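Adhesion and penetration protein autotransporter (Haemophilus influenzae, PDB 3SYJ) promotes bacterial aggregation, adherence to host cells and invasion as a self-associating surface adhesin, and is probably also a serine protease. Local coordinates at residues G572-K577 and R625-E630; G498-N503 and N540-E545; H783-D788 and T806-L811. All coordinates share one frame; numbering follows the deposited sequence.

All three contacts join strands running in the same sense on successive coils of the passenger domain's beta-helix. Contacts 1 and 2 are near neighbours, with centres about 10 Å apart, because strands 542-543 and 567-575 lie side by side: contact 2 pairs 499-502 with 542-543, and contact 1 carries on from 567-575 to 622-629. Contact 2 is mostly buried and has three straight backbone bonds; contact 1, partly buried, adds a threonine hydroxyl to its backbone bonding, and two waters toward the end where its strands splay. Contact 3, with its centre about 38 Å from that of contact 1 and 46 Å from the centre of the chain, is also partly buried and keeps one backbone bond, supplemented by aliphatic contacts.

Contact 1 of 3, residues G572-K577 and R625-E630; sequences GGTNLK and RTFKAE
Thr574 and Phe627 meet at about a right angle, the threonine hydroxyl OG1 lying in the plane of the phenyl ring at its edge, 3.7 Å from Phe627 CD1. Thr574 OG1 sits between its own backbone N and carbonyl carbon (chi1 63°), from where it accepts a bond from Lys628 N at 3.0 Å. That N-H is shared: Lys628 N also bonds to Thr574 O, again at 3.0 Å, and both bonds are bent. Further along, Leu576 N gives Lys628 O a nearly straight bond (176°). These are parallel strands on adjacent coils of the beta-helix, within its second solenoid repeat region. Phe627 turns into the interior, where its ring meets Phe589 edge-to-face, while Lys628 runs extended beside Asn575 on the other face, both pointing the same way. Beyond them Leu576 CB and Ala629 CB touch at 4.1 Å. At the opposite end the strands are bridged by water, which donates to Gly572 O and accepts from Thr626 N, each at 2.7 Å. Arg625 bends at chi2 and brings its CD to 3.3 Å from Gly572 O; its NE bonds to Ser571 O and its NH1 forms a salt bridge with Glu497.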
ATOM      1  N   GLY A 572     -17.054 -29.790 -14.196  1.00 13.99           N
ATOM      2  CA  GLY A 572     -17.665 -29.959 -12.890  1.00 14.69           C
ATOM      3  C   GLY A 572     -17.147 -28.954 -11.879  1.00 17.88           C
ATOM      4  O   GLY A 572     -17.659 -27.840 -11.774  1.00 18.72           O
ATOM      5  N   GLY A 573     -16.121 -29.335 -11.128  1.00 16.44           N
ATOM      6  CA  GLY A 573     -15.550 -28.418 -10.164  1.00 17.35           C
ATOM      7  C   GLY A 573     -14.261 -28.895  -9.529  1.00 17.40           C
ATOM      8  O   GLY A 573     -13.948 -30.094  -9.546  1.00 16.39           O
ATOM      9  N   THR A 574     -13.506 -27.942  -8.986  1.00 16.51           N
ATOM     10  CA  THR A 574     -12.355 -28.248  -8.146  1.00 17.22           C
ATOM     11  C   THR A 574     -12.442 -27.467  -6.844  1.00 18.72           C
ATOM     12  O   THR A 574     -12.845 -26.305  -6.830  1.00 16.06           O
ATOM     13  CB  THR A 574     -10.998 -27.908  -8.814  1.00 16.55           C
ATOM     14  OG1 THR A 574     -10.908 -26.497  -9.054  1.00 20.32           O
ATOM     15  CG2 THR A 574     -10.818 -28.667 -10.117  1.00 16.07           C
ATOM     16  N   ASN A 575     -12.069 -28.121  -5.749  1.00 17.50           N
ATOM     17  CA  ASN A 575     -11.867 -27.444  -4.479  1.00 17.92           C
ATOM     18  C   ASN A 575     -10.554 -27.926  -3.889  1.00 18.41           C
ATOM     19  O   ASN A 575     -10.534 -28.588  -2.856  1.00 18.89           O
ATOM     20  CB  ASN A 575     -13.013 -27.737  -3.516  1.00 16.23           C
ATOM     21  CG  ASN A 575     -12.966 -26.862  -2.285  1.00 19.52           C
ATOM     22  OD1 ASN A 575     -13.342 -27.284  -1.188  1.00 23.29           O
ATOM     23  ND2 ASN A 575     -12.497 -25.633  -2.457  1.00 15.35           N
ATOM     24  N   LEU A 576      -9.454 -27.595  -4.554  1.00 19.66           N
ATOM     25  CA  LEU A 576      -8.177 -28.229  -4.259  1.00 18.48           C
ATOM     26  C   LEU A 576      -7.332 -27.513  -3.232  1.00 22.41           C
ATOM     27  O   LEU A 576      -6.990 -26.345  -3.395  1.00 24.67           O
ATOM     28  CB  LEU A 576      -7.353 -28.399  -5.531  1.00 18.06           C
ATOM     29  CG  LEU A 576      -7.868 -29.457  -6.498  1.00 18.91           C
ATOM     30  CD1 LEU A 576      -7.109 -29.385  -7.806  1.00 21.31           C
ATOM     31  CD2 LEU A 576      -7.746 -30.825  -5.876  1.00 18.15           C
ATOM     32  N   LYS A 577      -6.985 -28.241  -2.179  1.00 24.28           N
ATOM     33  CA  LYS A 577      -5.915 -27.829  -1.295  1.00 22.73           C
ATOM     34  C   LYS A 577      -4.646 -28.356  -1.956  1.00 26.73           C
ATOM     35  O   LYS A 577      -4.158 -29.435  -1.627  1.00 24.45           O
ATOM     36  CB  LYS A 577      -6.107 -28.453   0.079  1.00 29.19           C
ATOM     37  CG  LYS A 577      -6.077 -27.454   1.219  1.00 43.70           C
ATOM     38  CD  LYS A 577      -7.392 -26.685   1.313  1.00 42.22           C
ATOM     39  CE  LYS A 577      -7.329 -25.605   2.395  1.00 52.54           C
ATOM     40  NZ  LYS A 577      -8.681 -25.193   2.873  1.00 49.75           N
ATOM     41  N   ARG A 625     -20.454 -22.936 -13.069  1.00 16.24           N
ATOM     42  CA  ARG A 625     -19.499 -23.672 -12.238  1.00 17.76           C
ATOM     43  C   ARG A 625     -18.483 -22.784 -11.506  1.00 18.83           C
ATOM     44  O   ARG A 625     -18.264 -21.621 -11.863  1.00 19.89           O
ATOM     45  CB  ARG A 625     -18.744 -24.708 -13.075  1.00 18.06           C
ATOM     46  CG  ARG A 625     -19.626 -25.713 -13.802  1.00 15.97           C
ATOM     47  CD  ARG A 625     -20.477 -26.529 -12.841  1.00 15.07           C
ATOM     48  NE  ARG A 625     -20.804 -27.841 -13.398  1.00 13.88           N
ATOM     49  CZ  ARG A 625     -21.683 -28.689 -12.874  1.00 15.22           C
ATOM     50  NH1 ARG A 625     -22.345 -28.362 -11.776  1.00 15.45           N
ATOM     51  NH2 ARG A 625     -21.898 -29.865 -13.452  1.00 16.65           N
ATOM     52  N   THR A 626     -17.866 -23.347 -10.477  1.00 15.83           N
ATOM     53  CA  THR A 626     -16.810 -22.663  -9.754  1.00 18.17           C
ATOM     54  C   THR A 626     -15.604 -23.576  -9.713  1.00 18.69           C
ATOM     55  O   THR A 626     -15.733 -24.799  -9.636  1.00 16.56           O
ATOM     56  CB  THR A 626     -17.204 -22.322  -8.301  1.00 17.72           C
ATOM     57  OG1 THR A 626     -17.484 -23.528  -7.581  1.00 17.48           O
ATOM     58  CG2 THR A 626     -18.415 -21.426  -8.260  1.00 14.79           C
ATOM     59  N   PHE A 627     -14.427 -22.973  -9.781  1.00 18.47           N
ATOM     60  CA  PHE A 627     -13.191 -23.718  -9.671  1.00 20.95           C
ATOM     61  C   PHE A 627     -12.280 -23.032  -8.671  1.00 20.40           C
ATOM     62  O   PHE A 627     -12.219 -21.803  -8.608  1.00 21.08           O
ATOM     63  CB  PHE A 627     -12.508 -23.827 -11.031  1.00 19.22           C
ATOM     64  CG  PHE A 627     -13.253 -24.681 -12.011  1.00 19.67           C
ATOM     65  CD1 PHE A 627     -13.160 -26.061 -11.956  1.00 21.82           C
ATOM     66  CD2 PHE A 627     -14.048 -24.106 -12.990  1.00 19.92           C
ATOM     67  CE1 PHE A 627     -13.838 -26.854 -12.864  1.00 17.57           C
ATOM     68  CE2 PHE A 627     -14.732 -24.893 -13.899  1.00 16.88           C
ATOM     69  CZ  PHE A 627     -14.624 -26.267 -13.836  1.00 17.46           C
ATOM     70  N   LYS A 628     -11.587 -23.838  -7.880  1.00 20.58           N
ATOM     71  CA  LYS A 628     -10.667 -23.319  -6.887  1.00 21.36           C
ATOM     72  C   LYS A 628      -9.468 -24.233  -6.689  1.00 21.60           C
ATOM     73  O   LYS A 628      -9.602 -25.454  -6.575  1.00 19.73           O
ATOM     74  CB  LYS A 628     -11.372 -23.118  -5.548  1.00 23.40           C
ATOM     75  CG  LYS A 628     -10.453 -22.591  -4.463  1.00 25.89           C
ATOM     76  CD  LYS A 628     -11.244 -22.074  -3.269  1.00 34.79           C
ATOM     77  CE  LYS A 628     -10.309 -21.690  -2.125  1.00 39.51           C
ATOM     78  NZ  LYS A 628     -11.019 -21.529  -0.825  1.00 42.63           N
ATOM     79  N   ALA A 629      -8.295 -23.624  -6.658  1.00 18.93           N
ATOM     80  CA  ALA A 629      -7.085 -24.317  -6.287  1.00 21.64           C
ATOM     81  C   ALA A 629      -6.185 -23.291  -5.616  1.00 25.56           C
ATOM     82  O   ALA A 629      -6.497 -22.098  -5.610  1.00 22.73           O
ATOM     83  CB  ALA A 629      -6.409 -24.910  -7.515  1.00 16.66           C
ATOM     84  N   GLU A 630      -5.082 -23.752  -5.038  1.00 24.41           N
ATOM     85  CA  GLU A 630      -4.064 -22.844  -4.517  1.00 26.12           C
ATOM     86  C   GLU A 630      -3.309 -22.173  -5.676  1.00 22.80           C
ATOM     87  O   GLU A 630      -3.295 -20.950  -5.791  1.00 21.12           O
ATOM     88  CB  GLU A 630      -3.133 -23.576  -3.532  1.00 24.05           C
ATOM     89  CG  GLU A 630      -3.871 -24.008  -2.246  1.00 22.75           C
ATOM     90  CD  GLU A 630      -3.017 -24.770  -1.231  1.00 28.61           C
ATOM     91  OE1 GLU A 630      -1.865 -25.131  -1.534  1.00 30.40           O
ATOM     92  OE2 GLU A 630      -3.516 -25.022  -0.112  1.00 28.97           O
TER
HETATM   93  O   HOH W   1     -18.219 -25.954  -9.964  1.00 14.52           O
HETATM   94  O   HOH W   2     -15.367 -24.543  -5.969  1.00 24.36           O

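Contact 2 of 3, residues G498-N503 and N540-E545; sequences GAMIVN and NGWFGE
Met500 lies alongside Trp542, its CG 3.9 Å from Trp542 CB, both side chains leaving the same face of the sheet and pointing the same way. Beyond these first carbons the indole leads away from the methionine strand, so the overlap is concentrated near the backbone. The pairing is one step of the parallel beta-helix of the Hap passenger domain, in which strand 499-502 of one coil lies against strand 542-543 of the next. On the other face Ile501 and Phe543 repeat the side-by-side arrangement within the hydrophobic interior, in the company of Leu482, Val512 and Leu570. Ile501 CG1 stands anti to the carbonyl carbon (chi1 -58°) and CD1 is extended beyond it (chi2 -164°), which sets Ile501 CD1 3.9 Å from Phe543 CE1.

Three straight backbone bonds join the strands. Trp542 N donates to Ala499 O at 2.7 Å and Gly544 N to Ile501 O at 2.8 Å; between them Ile501 N binds Trp542 O, which also has a bond to Tyr539 OH. Gly541 lies so close to the other strand that a CB there would run into Ala499 O. Gly544 is called for by its own backbone angles (phi 108°), which would jam a CB against the preceding carbonyl.

Past the strand end, Glu545 is bent at chi2, and its carboxylate is engaged by Arg479 in a salt bridge through OE2 and by His504 through OE1. Val502 CG1 rests against this same group, 3.8 Å from Glu545 OE1.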
ATOM      1  N   GLY A 498     -21.576 -36.398 -10.101  1.00 13.74           N
ATOM      2  CA  GLY A 498     -21.447 -37.253  -8.938  1.00 12.72           C
ATOM      3  C   GLY A 498     -20.035 -37.794  -8.764  1.00 18.43           C
ATOM      4  O   GLY A 498     -19.657 -38.247  -7.683  1.00 15.53           O
ATOM      5  N   ALA A 499     -19.243 -37.758  -9.830  1.00 17.45           N
ATOM      6  CA  ALA A 499     -17.868 -38.235  -9.751  1.00 13.34           C
ATOM      7  C   ALA A 499     -17.026 -37.321  -8.859  1.00 14.75           C
ATOM      8  O   ALA A 499     -16.925 -36.122  -9.111  1.00 15.01           O
ATOM      9  CB  ALA A 499     -17.264 -38.323 -11.136  1.00 11.36           C
ATOM     10  N   MET A 500     -16.414 -37.882  -7.819  1.00 14.55           N
ATOM     11  CA  MET A 500     -15.538 -37.096  -6.951  1.00 14.34           C
ATOM     12  C   MET A 500     -14.226 -37.788  -6.669  1.00 13.38           C
ATOM     13  O   MET A 500     -14.190 -38.942  -6.232  1.00 15.48           O
ATOM     14  CB  MET A 500     -16.225 -36.745  -5.634  1.00 14.03           C
ATOM     15  CG  MET A 500     -17.430 -35.851  -5.807  1.00 21.74           C
ATOM     16  SD  MET A 500     -18.324 -35.498  -4.285  1.00 25.86           S
ATOM     17  CE  MET A 500     -19.825 -34.813  -4.986  1.00 29.35           C
ATOM     18  N   ILE A 501     -13.138 -37.076  -6.926  1.00 14.85           N
ATOM     19  CA  ILE A 501     -11.825 -37.553  -6.533  1.00 14.09           C
ATOM     20  C   ILE A 501     -11.314 -36.688  -5.398  1.00 16.81           C
ATOM     21  O   ILE A 501     -11.195 -35.472  -5.545  1.00 18.89           O
ATOM     22  CB  ILE A 501     -10.864 -37.564  -7.708  1.00 15.12           C
ATOM     23  CG1 ILE A 501     -11.451 -38.448  -8.816  1.00 14.46           C
ATOM     24  CG2 ILE A 501      -9.477 -38.043  -7.263  1.00 13.59           C
ATOM     25  CD1 ILE A 501     -10.456 -38.856  -9.865  1.00 14.44           C
ATOM     26  N   VAL A 502     -11.042 -37.319  -4.259  1.00 15.61           N
ATOM     27  CA  VAL A 502     -10.678 -36.593  -3.043  1.00 23.39           C
ATOM     28  C   VAL A 502      -9.502 -37.250  -2.313  1.00 19.60           C
ATOM     29  O   VAL A 502      -9.059 -38.339  -2.680  1.00 19.85           O
ATOM     30  CB  VAL A 502     -11.880 -36.482  -2.056  1.00 19.40           C
ATOM     31  CG1 VAL A 502     -13.106 -35.885  -2.759  1.00 18.41           C
ATOM     32  CG2 VAL A 502     -12.212 -37.837  -1.448  1.00 18.36           C
ATOM     33  N   ASN A 503      -8.995 -36.565  -1.294  1.00 21.10           N
ATOM     34  CA  ASN A 503      -7.984 -37.125  -0.401  1.00 21.43           C
ATOM     35  C   ASN A 503      -8.344 -36.779   1.027  1.00 20.29           C
ATOM     36  O   ASN A 503      -8.131 -35.651   1.463  1.00 23.17           O
ATOM     37  CB  ASN A 503      -6.586 -36.593  -0.729  1.00 19.95           C
ATOM     38  CG  ASN A 503      -5.526 -37.109   0.234  1.00 22.14           C
ATOM     39  OD1 ASN A 503      -5.705 -38.152   0.862  1.00 19.32           O
ATOM     40  ND2 ASN A 503      -4.413 -36.386   0.345  1.00 14.60           N
ATOM     41  N   ASN A 540     -16.513 -34.781 -15.816  1.00 15.51           N
ATOM     42  CA  ASN A 540     -17.706 -34.052 -15.399  1.00 13.70           C
ATOM     43  C   ASN A 540     -17.787 -33.799 -13.894  1.00 17.31           C
ATOM     44  O   ASN A 540     -18.695 -33.105 -13.423  1.00 17.26           O
ATOM     45  CB  ASN A 540     -18.956 -34.824 -15.825  1.00 18.18           C
ATOM     46  CG  ASN A 540     -19.146 -34.848 -17.323  1.00 18.01           C
ATOM     47  OD1 ASN A 540     -18.183 -34.965 -18.083  1.00 14.83           O
ATOM     48  ND2 ASN A 540     -20.399 -34.737 -17.762  1.00 18.56           N
ATOM     49  N   GLY A 541     -16.847 -34.362 -13.139  1.00 15.24           N
ATOM     50  CA  GLY A 541     -16.951 -34.383 -11.690  1.00 14.38           C
ATOM     51  C   GLY A 541     -16.104 -33.381 -10.925  1.00 19.61           C
ATOM     52  O   GLY A 541     -15.739 -32.318 -11.443  1.00 16.94           O
ATOM     53  N   TRP A 542     -15.803 -33.738  -9.674  1.00 16.13           N
ATOM     54  CA  TRP A 542     -15.063 -32.885  -8.751  1.00 16.86           C
ATOM     55  C   TRP A 542     -13.660 -33.404  -8.425  1.00 15.52           C
ATOM     56  O   TRP A 542     -13.436 -34.616  -8.342  1.00 16.37           O
ATOM     57  CB  TRP A 542     -15.844 -32.713  -7.438  1.00 14.84           C
ATOM     58  CG  TRP A 542     -16.910 -31.679  -7.531  1.00 18.69           C
ATOM     59  CD1 TRP A 542     -18.194 -31.863  -7.954  1.00 18.50           C
ATOM     60  CD2 TRP A 542     -16.786 -30.290  -7.214  1.00 15.92           C
ATOM     61  NE1 TRP A 542     -18.876 -30.677  -7.920  1.00 20.90           N
ATOM     62  CE2 TRP A 542     -18.035 -29.693  -7.469  1.00 18.08           C
ATOM     63  CE3 TRP A 542     -15.740 -29.494  -6.742  1.00 16.53           C
ATOM     64  CZ2 TRP A 542     -18.272 -28.332  -7.265  1.00 17.91           C
ATOM     65  CZ3 TRP A 542     -15.973 -28.141  -6.535  1.00 18.44           C
ATOM     66  CH2 TRP A 542     -17.231 -27.574  -6.801  1.00 19.73           C
ATOM     67  N   PHE A 543     -12.729 -32.467  -8.254  1.00 14.90           N
ATOM     68  CA  PHE A 543     -11.421 -32.731  -7.652  1.00 16.60           C
ATOM     69  C   PHE A 543     -11.339 -31.985  -6.333  1.00 17.38           C
ATOM     70  O   PHE A 543     -11.343 -30.758  -6.306  1.00 19.67           O
ATOM     71  CB  PHE A 543     -10.289 -32.268  -8.568  1.00 15.64           C
ATOM     72  CG  PHE A 543     -10.099 -33.132  -9.773  1.00 14.74           C
ATOM     73  CD1 PHE A 543      -9.535 -34.391  -9.652  1.00 15.48           C
ATOM     74  CD2 PHE A 543     -10.481 -32.693 -11.027  1.00 15.54           C
ATOM     75  CE1 PHE A 543      -9.362 -35.197 -10.756  1.00 16.84           C
ATOM     76  CE2 PHE A 543     -10.305 -33.497 -12.146  1.00 15.45           C
ATOM     77  CZ  PHE A 543      -9.744 -34.750 -12.010  1.00 14.53           C
ATOM     78  N   GLY A 544     -11.285 -32.721  -5.232  1.00 17.66           N
ATOM     79  CA  GLY A 544     -11.263 -32.098  -3.924  1.00 16.14           C
ATOM     80  C   GLY A 544     -12.588 -32.315  -3.226  1.00 21.78           C
ATOM     81  O   GLY A 544     -13.623 -32.491  -3.871  1.00 23.02           O
ATOM     82  N   GLU A 545     -12.558 -32.310  -1.902  1.00 23.89           N
ATOM     83  CA  GLU A 545     -13.754 -32.548  -1.117  1.00 23.02           C
ATOM     84  C   GLU A 545     -14.533 -31.253  -0.943  1.00 29.19           C
ATOM     85  O   GLU A 545     -13.962 -30.219  -0.591  1.00 30.46           O
ATOM     86  CB  GLU A 545     -13.378 -33.131   0.244  1.00 24.10           C
ATOM     87  CG  GLU A 545     -14.564 -33.360   1.160  1.00 28.36           C
ATOM     88  CD  GLU A 545     -15.564 -34.343   0.582  1.00 28.51           C
ATOM     89  OE1 GLU A 545     -15.218 -35.536   0.432  1.00 22.89           O
ATOM     90  OE2 GLU A 545     -16.699 -33.920   0.278  1.00 33.58           O
TER

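Contact 3 of 3, residues H783-D788 and T806-L811; sequences HQIQGD and TTLQNL
Strands 785-787 and 806-808 run parallel in sense but at 41° to each other, approaching to 4.8 Å between axes, and a single straight bond joins them, from Gly787 N to Thr807 O at 3.0 Å. Next along, Gly787 O receives a CA-H...O contact from Leu808 CA at 3.1 Å.

Leu808 and Ile785 carry the apolar part, their side chains meeting obliquely. The CD2 branch of Leu808 makes the contact, 3.7 Å from Ile785 CG2 and 3.4 Å from Ile785 O. Thr806 approaches that same carbonyl with its methyl CG2, 3.2 Å from Ile785 O. At the far end Gln809 CB lies 3.5 Å from Asp788 O.

The pair belongs to the slender part of the beta-helix toward the C-terminus. Ile785, Thr806 and Leu808 all pack on Trp800 of strand 799-801, and Ile785 and Leu808 also meet Val793 of strand 792-796. Neighbouring coils continue the backbone pairing on both flanks: Gln786 bonds with Val766 and Leu768, and Thr806 with Thr852 and Thr854 of strand 852-855.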
ATOM      1  N   HIS A 783      -5.967   6.055 -13.812  1.00 32.87           N
ATOM      2  CA  HIS A 783      -5.079   5.717 -12.703  1.00 35.19           C
ATOM      3  C   HIS A 783      -3.612   6.044 -12.994  1.00 32.00           C
ATOM      4  O   HIS A 783      -3.297   6.718 -13.973  1.00 35.88           O
ATOM      5  CB  HIS A 783      -5.266   4.256 -12.279  1.00 33.48           C
ATOM      6  CG  HIS A 783      -6.625   3.968 -11.718  1.00 33.69           C
ATOM      7  ND1 HIS A 783      -6.881   3.936 -10.363  1.00 37.61           N
ATOM      8  CD2 HIS A 783      -7.808   3.722 -12.329  1.00 32.89           C
ATOM      9  CE1 HIS A 783      -8.161   3.673 -10.164  1.00 31.80           C
ATOM     10  NE2 HIS A 783      -8.745   3.541 -11.341  1.00 34.54           N
ATOM     11  N   GLN A 784      -2.724   5.576 -12.125  1.00 36.44           N
ATOM     12  CA  GLN A 784      -1.320   5.973 -12.172  1.00 41.87           C
ATOM     13  C   GLN A 784      -0.497   5.110 -13.128  1.00 40.22           C
ATOM     14  O   GLN A 784      -0.682   3.896 -13.192  1.00 39.90           O
ATOM     15  CB  GLN A 784      -0.710   5.943 -10.757  1.00 36.87           C
ATOM     16  CG  GLN A 784      -1.272   7.013  -9.807  1.00 52.07           C
ATOM     17  CD  GLN A 784      -0.872   6.815  -8.338  1.00 62.14           C
ATOM     18  OE1 GLN A 784       0.179   6.245  -8.032  1.00 57.57           O
ATOM     19  NE2 GLN A 784      -1.720   7.293  -7.426  1.00 54.32           N
ATOM     20  N   ILE A 785       0.399   5.745 -13.881  1.00 40.68           N
ATOM     21  CA  ILE A 785       1.408   5.004 -14.640  1.00 38.46           C
ATOM     22  C   ILE A 785       2.816   5.483 -14.292  1.00 39.41           C
ATOM     23  O   ILE A 785       3.117   6.671 -14.382  1.00 41.69           O
ATOM     24  CB  ILE A 785       1.217   5.111 -16.162  1.00 34.79           C
ATOM     25  CG1 ILE A 785      -0.213   4.755 -16.557  1.00 36.36           C
ATOM     26  CG2 ILE A 785       2.194   4.189 -16.874  1.00 31.88           C
ATOM     27  CD1 ILE A 785      -0.453   4.816 -18.044  1.00 34.02           C
ATOM     28  N   GLN A 786       3.673   4.549 -13.901  1.00 36.89           N
ATOM     29  CA  GLN A 786       5.047   4.862 -13.529  1.00 41.97           C
ATOM     30  C   GLN A 786       6.013   4.071 -14.400  1.00 41.85           C
ATOM     31  O   GLN A 786       5.981   2.840 -14.423  1.00 44.73           O
ATOM     32  CB  GLN A 786       5.277   4.541 -12.047  1.00 44.75           C
ATOM     33  CG  GLN A 786       6.714   4.187 -11.676  1.00 47.91           C
ATOM     34  CD  GLN A 786       7.613   5.402 -11.564  1.00 53.27           C
ATOM     35  OE1 GLN A 786       7.184   6.471 -11.118  1.00 55.09           O
ATOM     36  NE2 GLN A 786       8.874   5.245 -11.966  1.00 52.15           N
ATOM     37  N   GLY A 787       6.868   4.778 -15.128  1.00 40.74           N
ATOM     38  CA  GLY A 787       7.831   4.128 -15.996  1.00 42.34           C
ATOM     39  C   GLY A 787       9.196   4.779 -15.920  1.00 43.95           C
ATOM     40  O   GLY A 787       9.319   5.994 -16.046  1.00 45.07           O
ATOM     41  N   ASP A 788      10.230   3.976 -15.711  1.00 48.04           N
ATOM     42  CA  ASP A 788      11.577   4.523 -15.661  1.00 48.18           C
ATOM     43  C   ASP A 788      12.470   4.010 -16.781  1.00 47.60           C
ATOM     44  O   ASP A 788      12.002   3.384 -17.734  1.00 45.87           O
ATOM     45  CB  ASP A 788      12.223   4.326 -14.284  1.00 49.07           C
ATOM     46  CG  ASP A 788      12.122   2.900 -13.785  1.00 59.80           C
ATOM     47  OD1 ASP A 788      12.730   2.006 -14.420  1.00 60.11           O
ATOM     48  OD2 ASP A 788      11.451   2.680 -12.747  1.00 58.70           O
ATOM     49  N   THR A 806       3.421  12.275 -12.038  1.00 39.16           N
ATOM     50  CA  THR A 806       3.757  11.026 -12.713  1.00 40.44           C
ATOM     51  C   THR A 806       5.064  11.135 -13.476  1.00 38.44           C
ATOM     52  O   THR A 806       5.360  12.172 -14.069  1.00 35.87           O
ATOM     53  CB  THR A 806       2.654  10.626 -13.718  1.00 41.58           C
ATOM     54  OG1 THR A 806       1.668   9.824 -13.059  1.00 50.09           O
ATOM     55  CG2 THR A 806       3.240   9.836 -14.879  1.00 39.41           C
ATOM     56  N   THR A 807       5.837  10.056 -13.473  1.00 36.95           N
ATOM     57  CA  THR A 807       7.062  10.008 -14.258  1.00 39.22           C
ATOM     58  C   THR A 807       7.062   8.853 -15.249  1.00 38.68           C
ATOM     59  O   THR A 807       6.708   7.722 -14.914  1.00 40.46           O
ATOM     60  CB  THR A 807       8.299   9.913 -13.357  1.00 39.43           C
ATOM     61  OG1 THR A 807       8.313  11.032 -12.466  1.00 42.93           O
ATOM     62  CG2 THR A 807       9.572   9.916 -14.192  1.00 38.41           C
ATOM     63  N   LEU A 808       7.450   9.152 -16.453  1.00 37.73           N
ATOM     64  CA  LEU A 808       7.597   8.156 -17.477  1.00 39.86           C
ATOM     65  C   LEU A 808       8.914   8.363 -18.173  1.00 40.08           C
ATOM     66  O   LEU A 808       9.541   9.372 -18.042  1.00 42.59           O
ATOM     67  CB  LEU A 808       6.467   8.254 -18.495  1.00 34.75           C
ATOM     68  CG  LEU A 808       5.037   8.233 -18.032  1.00 33.16           C
ATOM     69  CD1 LEU A 808       4.138   8.543 -19.133  1.00 33.99           C
ATOM     70  CD2 LEU A 808       4.675   6.933 -17.410  1.00 37.35           C
ATOM     71  N   GLN A 809       9.331   7.374 -18.914  1.00 40.33           N
ATOM     72  CA  GLN A 809      10.520   7.482 -19.688  1.00 39.43           C
ATOM     73  C   GLN A 809      10.298   7.918 -21.113  1.00 41.44           C
ATOM     74  O   GLN A 809      10.468   9.062 -21.443  1.00 42.57           O
ATOM     75  CB  GLN A 809      11.185   6.128 -19.737  1.00 41.10           C
ATOM     76  CG  GLN A 809      12.596   6.112 -20.177  1.00 42.81           C
ATOM     77  CD  GLN A 809      13.446   7.108 -19.497  1.00 43.09           C
ATOM     78  OE1 GLN A 809      13.304   7.383 -18.329  1.00 44.23           O
ATOM     79  NE2 GLN A 809      14.356   7.633 -20.216  1.00 42.13           N
ATOM     80  N   ASN A 810       9.893   6.998 -21.952  1.00 38.87           N
ATOM     81  CA  ASN A 810       9.386   7.297 -23.263  1.00 39.11           C
ATOM     82  C   ASN A 810       7.879   7.196 -23.279  1.00 43.31           C
ATOM     83  O   ASN A 810       7.309   6.418 -22.572  1.00 41.27           O
ATOM     84  CB  ASN A 810      10.022   6.389 -24.303  1.00 38.56           C
ATOM     85  CG  ASN A 810      11.535   6.369 -24.211  1.00 45.49           C
ATOM     86  OD1 ASN A 810      12.203   7.364 -24.384  1.00 41.79           O
ATOM     87  ND2 ASN A 810      12.065   5.218 -23.949  1.00 48.07           N
ATOM     88  N   LEU A 811       7.259   8.036 -24.080  1.00 39.56           N
ATOM     89  CA  LEU A 811       5.836   8.104 -24.195  1.00 37.02           C
ATOM     90  C   LEU A 811       5.495   8.408 -25.626  1.00 36.22           C
ATOM     91  O   LEU A 811       6.042   9.290 -26.201  1.00 39.83           O
ATOM     92  CB  LEU A 811       5.304   9.208 -23.290  1.00 37.12           C
ATOM     93  CG  LEU A 811       3.880   9.705 -23.452  1.00 32.52           C
ATOM     94  CD1 LEU A 811       2.935   8.666 -23.151  1.00 32.34           C
ATOM     95  CD2 LEU A 811       3.618  10.916 -22.599  1.00 29.95           C
TER